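E3 ubiquitin-protein ligase HERC2 (Homo sapiens, PDB 4L1M) probably transfers ubiquitin to target proteins through its HECT domain, and also carries RCC1-like beta-propeller domains, the first of which is described here. Local coordinates at residues 26-31 with 44-49; 31-36 with 372-377. All coordinates share one frame; numbering follows the deposited sequence.

How the interactions relate
Interactions 1 and 2 lie with their centres about 9 Å apart in the same four-stranded antiparallel sheet, whose order is 45-46, 27-31, 374-379, 365-370. Along the chain come 26-31, the shared Gly-31, the loop 31-36 and then 44-49; 372-377 follows only after the other six sheets. Interaction 1 joins the outermost strand 45-46 to 27-31. Interaction 2 starts where 27-31 ends, tying Gly-31 and the following loop to the start of 374-379. Probable backbone hydrogen bonds run from Ile-28 N to Ala-377 O and from Ser-375 N to Trp-30 O, linking the two contacts. One blade is thus built from both ends of the chain, closing the propeller ring.

Interaction 1: 26-31 with 44-49; sequences EVIGWG and PIQCEG
Gln-46 reaches across to strand 27-31, and its amide meets Glu-26, Val-27 and Ile-28. CG stands anti to the backbone N (chi1 175°) and the chain then bends at chi2, which folds the amide back towards the neighbouring strand. There OE1 accepts the N-H of Val-27 at 3.3 Å, a fairly straight bond whose donor is tilted from the carbonyl plane. A glutamine suits this place because it reaches past its own strand pairing to bind a further backbone N-H. Its NE2 packs against Ile-28 CD1, the two side chains running at a slant to each other. The Glu-26 carboxylate stands almost perpendicular to the Gln-46 amide, their planes 89° apart, and its OE1 forms a salt bridge with Lys-363.

On the same face, Ile-28 and Pro-44 lie side by side and point the same way, with Ile-28 CG2 3.7 Å from Pro-44 CB. Pro-44 CB also comes within 4.3 Å of Trp-30 CE3, so the proline ring joins an apolar patch; opposite Trp-30, one residue beyond the hydrogen-bonded pair, no N-H towards strand 27-31 is needed, so a proline is tolerated.

The other face carries Ile-45 and Gly-29, the hydrogen-bonded pair. Ile-45 N gives to Gly-29 O at 2.8 Å and Gly-29 N to Ile-45 O at 2.9 Å. Having no side chain, Gly-29 leaves its backbone open to the Cys-47 sulfur, with SG 3.9 Å from Gly-29 N. Cys-47 N donates to Val-27 O at 2.7 Å, and the residue also occupies the N-cap position of helix 48-51. Antiparallel strands 27-31 and 45-46 form the N-terminal half of a blade completed by 374-379 and 365-370, the "velcro" closure characteristic of beta-propellers, here the seven-bladed RCC1 type.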
loop_
_atom_site.group_PDB
_atom_site.type_symbol
_atom_site.label_atom_id
_atom_site.label_comp_id
_atom_site.label_asym_id
_atom_site.label_seq_id
_atom_site.Cartn_x
_atom_site.Cartn_y
_atom_site.Cartn_z
ATOM N N GLU A 26 -7.308 20.230 3.677
ATOM C CA GLU A 26 -6.844 19.770 4.988
ATOM C C GLU A 26 -6.044 18.487 4.843
ATOM O O GLU A 26 -6.428 17.576 4.130
ATOM C CB GLU A 26 -8.011 19.604 5.975
ATOM C CG GLU A 26 -8.581 20.960 6.413
ATOM C CD GLU A 26 -9.574 20.873 7.561
ATOM O OE1 GLU A 26 -9.506 19.925 8.360
ATOM O OE2 GLU A 26 -10.425 21.782 7.696
ATOM N N VAL A 27 -4.876 18.485 5.475
ATOM C CA VAL A 27 -4.015 17.328 5.565
ATOM C C VAL A 27 -3.683 17.132 7.027
ATOM O O VAL A 27 -2.947 17.920 7.615
ATOM C CB VAL A 27 -2.695 17.508 4.781
ATOM C CG1 VAL A 27 -1.875 16.239 4.853
ATOM C CG2 VAL A 27 -2.977 17.861 3.333
ATOM N N ILE A 28 -4.204 16.049 7.589
ATOM C CA ILE A 28 -4.015 15.716 8.995
ATOM C C ILE A 28 -3.078 14.522 9.128
ATOM O O ILE A 28 -3.174 13.558 8.359
ATOM C CB ILE A 28 -5.331 15.315 9.675
ATOM C CG1 ILE A 28 -6.493 16.151 9.171
ATOM C CG2 ILE A 28 -5.188 15.444 11.186
ATOM C CD1 ILE A 28 -6.352 17.627 9.448
ATOM N N GLY A 29 -2.164 14.610 10.095
ATOM C CA GLY A 29 -1.250 13.518 10.411
ATOM C C GLY A 29 -1.156 13.288 11.895
ATOM O O GLY A 29 -1.411 14.194 12.695
ATOM N N TRP A 30 -0.837 12.053 12.270
ATOM C CA TRP A 30 -0.595 11.738 13.671
ATOM C C TRP A 30 0.238 10.503 13.786
ATOM O O TRP A 30 0.373 9.762 12.821
ATOM C CB TRP A 30 -1.907 11.605 14.467
ATOM C CG TRP A 30 -2.844 10.579 13.967
ATOM C CD1 TRP A 30 -3.048 9.335 14.498
ATOM C CD2 TRP A 30 -3.739 10.694 12.857
ATOM N NE1 TRP A 30 -4.007 8.668 13.778
ATOM C CE2 TRP A 30 -4.454 9.486 12.772
ATOM C CE3 TRP A 30 -4.030 11.713 11.942
ATOM C CZ2 TRP A 30 -5.422 9.258 11.795
ATOM C CZ3 TRP A 30 -4.990 11.483 10.962
ATOM C CH2 TRP A 30 -5.670 10.269 10.898
ATOM N N GLY A 31 0.802 10.286 14.972
ATOM C CA GLY A 31 1.729 9.176 15.210
ATOM C C GLY A 31 3.123 9.682 15.528
ATOM O O GLY A 31 3.273 10.760 16.052
ATOM N N PRO A 44 -4.037 14.623 16.698
ATOM C CA PRO A 44 -3.911 14.840 15.262
ATOM C C PRO A 44 -3.419 16.235 14.951
ATOM O O PRO A 44 -3.830 17.191 15.613
ATOM C CB PRO A 44 -5.338 14.658 14.761
ATOM C CG PRO A 44 -6.177 15.116 15.889
ATOM C CD PRO A 44 -5.421 14.835 17.153
ATOM N N ILE A 45 -2.555 16.368 13.947
ATOM C CA ILE A 45 -1.979 17.680 13.640
ATOM C C ILE A 45 -2.212 18.077 12.194
ATOM O O ILE A 45 -2.190 17.245 11.282
ATOM C CB ILE A 45 -0.504 17.800 14.052
ATOM C CG1 ILE A 45 0.405 17.037 13.116
ATOM C CG2 ILE A 45 -0.308 17.278 15.468
ATOM C CD1 ILE A 45 1.821 17.578 13.129
ATOM N N GLN A 46 -2.465 19.367 12.019
ATOM C CA GLN A 46 -2.795 19.941 10.730
ATOM C C GLN A 46 -1.478 20.237 10.056
ATOM O O GLN A 46 -0.699 21.002 10.584
ATOM C CB GLN A 46 -3.616 21.246 10.929
ATOM C CG GLN A 46 -3.926 22.010 9.650
ATOM C CD GLN A 46 -4.756 21.216 8.651
ATOM O OE1 GLN A 46 -4.351 21.021 7.472
ATOM N NE2 GLN A 46 -5.930 20.746 9.107
ATOM N N CYS A 47 -1.233 19.643 8.898
ATOM C CA CYS A 47 0.045 19.818 8.210
ATOM C C CYS A 47 -0.026 20.854 7.096
ATOM O O CYS A 47 -0.070 20.489 5.928
ATOM C CB CYS A 47 0.492 18.483 7.598
ATOM S SG CYS A 47 0.584 17.090 8.732
ATOM N N GLU A 48 -0.018 22.143 7.419
ATOM C CA GLU A 48 -0.259 23.143 6.370
ATOM C C GLU A 48 0.836 23.100 5.302
ATOM O O GLU A 48 0.600 23.426 4.141
ATOM C CB GLU A 48 -0.393 24.560 6.933
ATOM C CG GLU A 48 -1.573 24.769 7.874
ATOM C CD GLU A 48 -1.195 24.634 9.336
ATOM O OE1 GLU A 48 -0.075 24.143 9.621
ATOM O OE2 GLU A 48 -2.009 25.033 10.200
ATOM N N GLY A 49 2.036 22.715 5.708
ATOM C CA GLY A 49 3.149 22.558 4.775
ATOM C C GLY A 49 2.814 21.633 3.620
ATOM O O GLY A 49 3.166 21.917 2.488
#

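Interaction 2: 31-36 with 372-377; sequences GLIGWK and PAQSFA
The closing blade of the RCC1-like beta-propeller is completed here, where strand 27-31 from near the N-terminus gives way to a loop beside the start of the C-terminal strand 374-379. Gly-31 and Gln-374 form an antiparallel non-hydrogen-bonded pair, their CA atoms 4.5 Å apart. Gly-31 has a positive phi of 115°, part of a backbone shape that in practice calls for glycine, whose lack of a CB also lets its CA lie 3.3 Å from Ala-373 O in a CA-H...O contact.

That same carbonyl is also taken by the next residue. Leu-32 N donates to Ala-373 O at 2.8 Å, nearly straight at the hydrogen but tilted from the carbonyl plane. Beside the bond, Leu-32 CB meets Ala-373 CB at 3.8 Å; the small alanine methyl, buried and directed at the loop, allows the two backbones to come this near. The loop is therefore joined to the residue leading into strand 374-379 by a backbone bond with an apolar contact next to it.

Gln-374 supplies the second grip. With CG placed beside its own backbone N (chi1 -62°) and a bend at chi2, the amide turns to the loop, its aliphatic part passing near Ile-33, with Gln-374 CG 4.4 Å from Ile-33 CG1. NE2 then donates to Leu-32 O at 3.0 Å, an almost linear bond with the acceptor lying close to the amide plane. Both backbone polar groups of Leu-32 are thus engaged from the C-terminal segment. Glutamine fits this buried site because one flat group offers both a donor and an acceptor. The amide is held at its other end as well: Ala-373 N gives its hydrogen to Gln-374 OE1 at 2.8 Å, approaching from above the carbonyl plane.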
loop_
_atom_site.group_PDB
_atom_site.type_symbol
_atom_site.label_atom_id
_atom_site.label_comp_id
_atom_site.label_asym_id
_atom_site.label_seq_id
_atom_site.Cartn_x
_atom_site.Cartn_y
_atom_site.Cartn_z
ATOM N N GLY A 31 0.802 10.286 14.972
ATOM C CA GLY A 31 1.729 9.176 15.210
ATOM C C GLY A 31 3.123 9.682 15.528
ATOM O O GLY A 31 3.273 10.760 16.052
ATOM N N LEU A 32 4.139 8.902 15.182
ATOM C CA LEU A 32 5.522 9.246 15.510
ATOM C C LEU A 32 6.063 10.229 14.481
ATOM O O LEU A 32 6.609 9.853 13.449
ATOM C CB LEU A 32 6.378 7.969 15.580
ATOM C CG LEU A 32 7.872 8.090 15.934
ATOM C CD1 LEU A 32 8.084 8.713 17.299
ATOM C CD2 LEU A 32 8.532 6.712 15.849
ATOM N N ILE A 33 5.900 11.501 14.788
ATOM C CA ILE A 33 6.230 12.587 13.885
ATOM C C ILE A 33 7.123 13.542 14.606
ATOM O O ILE A 33 6.775 14.036 15.669
ATOM C CB ILE A 33 4.957 13.311 13.453
ATOM C CG1 ILE A 33 4.294 12.530 12.331
ATOM C CG2 ILE A 33 5.239 14.733 12.982
ATOM C CD1 ILE A 33 2.840 12.888 12.163
ATOM N N GLY A 34 8.279 13.815 14.012
ATOM C CA GLY A 34 9.330 14.557 14.691
ATOM C C GLY A 34 9.306 16.071 14.558
ATOM O O GLY A 34 10.089 16.727 15.220
ATOM N N TRP A 35 8.438 16.644 13.721
ATOM C CA TRP A 35 8.384 18.112 13.555
ATOM C C TRP A 35 7.505 18.791 14.619
ATOM O O TRP A 35 7.761 19.939 15.008
ATOM C CB TRP A 35 7.976 18.551 12.122
ATOM C CG TRP A 35 6.719 17.945 11.506
ATOM C CD1 TRP A 35 5.427 18.359 11.696
ATOM C CD2 TRP A 35 6.657 16.890 10.540
ATOM N NE1 TRP A 35 4.572 17.604 10.936
ATOM C CE2 TRP A 35 5.301 16.695 10.220
ATOM C CE3 TRP A 35 7.611 16.076 9.942
ATOM C CZ2 TRP A 35 4.880 15.711 9.332
ATOM C CZ3 TRP A 35 7.194 15.113 9.061
ATOM C CH2 TRP A 35 5.841 14.935 8.762
ATOM N N LYS A 36 6.488 18.064 15.120
ATOM C CA LYS A 36 5.528 18.521 16.144
ATOM C C LYS A 36 6.152 18.540 17.523
ATOM O O LYS A 36 6.736 17.528 17.958
ATOM C CB LYS A 36 4.324 17.569 16.201
ATOM N N PRO A 372 4.797 3.161 9.092
ATOM C CA PRO A 372 4.964 2.179 10.152
ATOM C C PRO A 372 4.470 2.656 11.534
ATOM O O PRO A 372 4.061 1.847 12.342
ATOM C CB PRO A 372 6.471 1.946 10.159
ATOM C CG PRO A 372 7.046 3.217 9.658
ATOM C CD PRO A 372 6.084 3.698 8.626
ATOM N N ALA A 373 4.536 3.948 11.809
ATOM C CA ALA A 373 4.040 4.482 13.091
ATOM C C ALA A 373 3.266 5.790 12.880
ATOM O O ALA A 373 3.212 6.651 13.765
ATOM C CB ALA A 373 5.205 4.686 14.031
ATOM N N GLN A 374 2.695 5.940 11.680
ATOM C CA GLN A 374 2.122 7.206 11.223
ATOM C C GLN A 374 0.847 6.980 10.448
ATOM O O GLN A 374 0.656 5.928 9.847
ATOM C CB GLN A 374 3.088 7.934 10.294
ATOM C CG GLN A 374 4.403 8.327 10.929
ATOM C CD GLN A 374 5.447 7.235 10.901
ATOM O OE1 GLN A 374 5.283 6.201 10.244
ATOM N NE2 GLN A 374 6.525 7.448 11.652
ATOM N N SER A 375 -0.025 7.985 10.473
ATOM C CA SER A 375 -1.270 7.949 9.726
ATOM C C SER A 375 -1.564 9.320 9.194
ATOM O O SER A 375 -1.322 10.322 9.866
ATOM C CB SER A 375 -2.426 7.474 10.617
ATOM O OG SER A 375 -2.042 6.398 11.469
ATOM N N PHE A 376 -2.065 9.368 7.973
ATOM C CA PHE A 376 -2.440 10.626 7.331
ATOM C C PHE A 376 -3.820 10.521 6.705
ATOM O O PHE A 376 -4.240 9.451 6.274
ATOM C CB PHE A 376 -1.459 10.981 6.234
ATOM C CG PHE A 376 -0.046 11.130 6.700
ATOM C CD1 PHE A 376 0.436 12.358 7.115
ATOM C CD2 PHE A 376 0.817 10.036 6.704
ATOM C CE1 PHE A 376 1.752 12.505 7.532
ATOM C CE2 PHE A 376 2.132 10.180 7.121
ATOM C CZ PHE A 376 2.599 11.421 7.533
ATOM N N ALA A 377 -4.520 11.645 6.667
ATOM C CA ALA A 377 -5.809 11.731 6.014
ATOM C C ALA A 377 -5.925 13.107 5.387
ATOM O O ALA A 377 -5.577 14.093 6.041
ATOM C CB ALA A 377 -6.934 11.510 7.020
#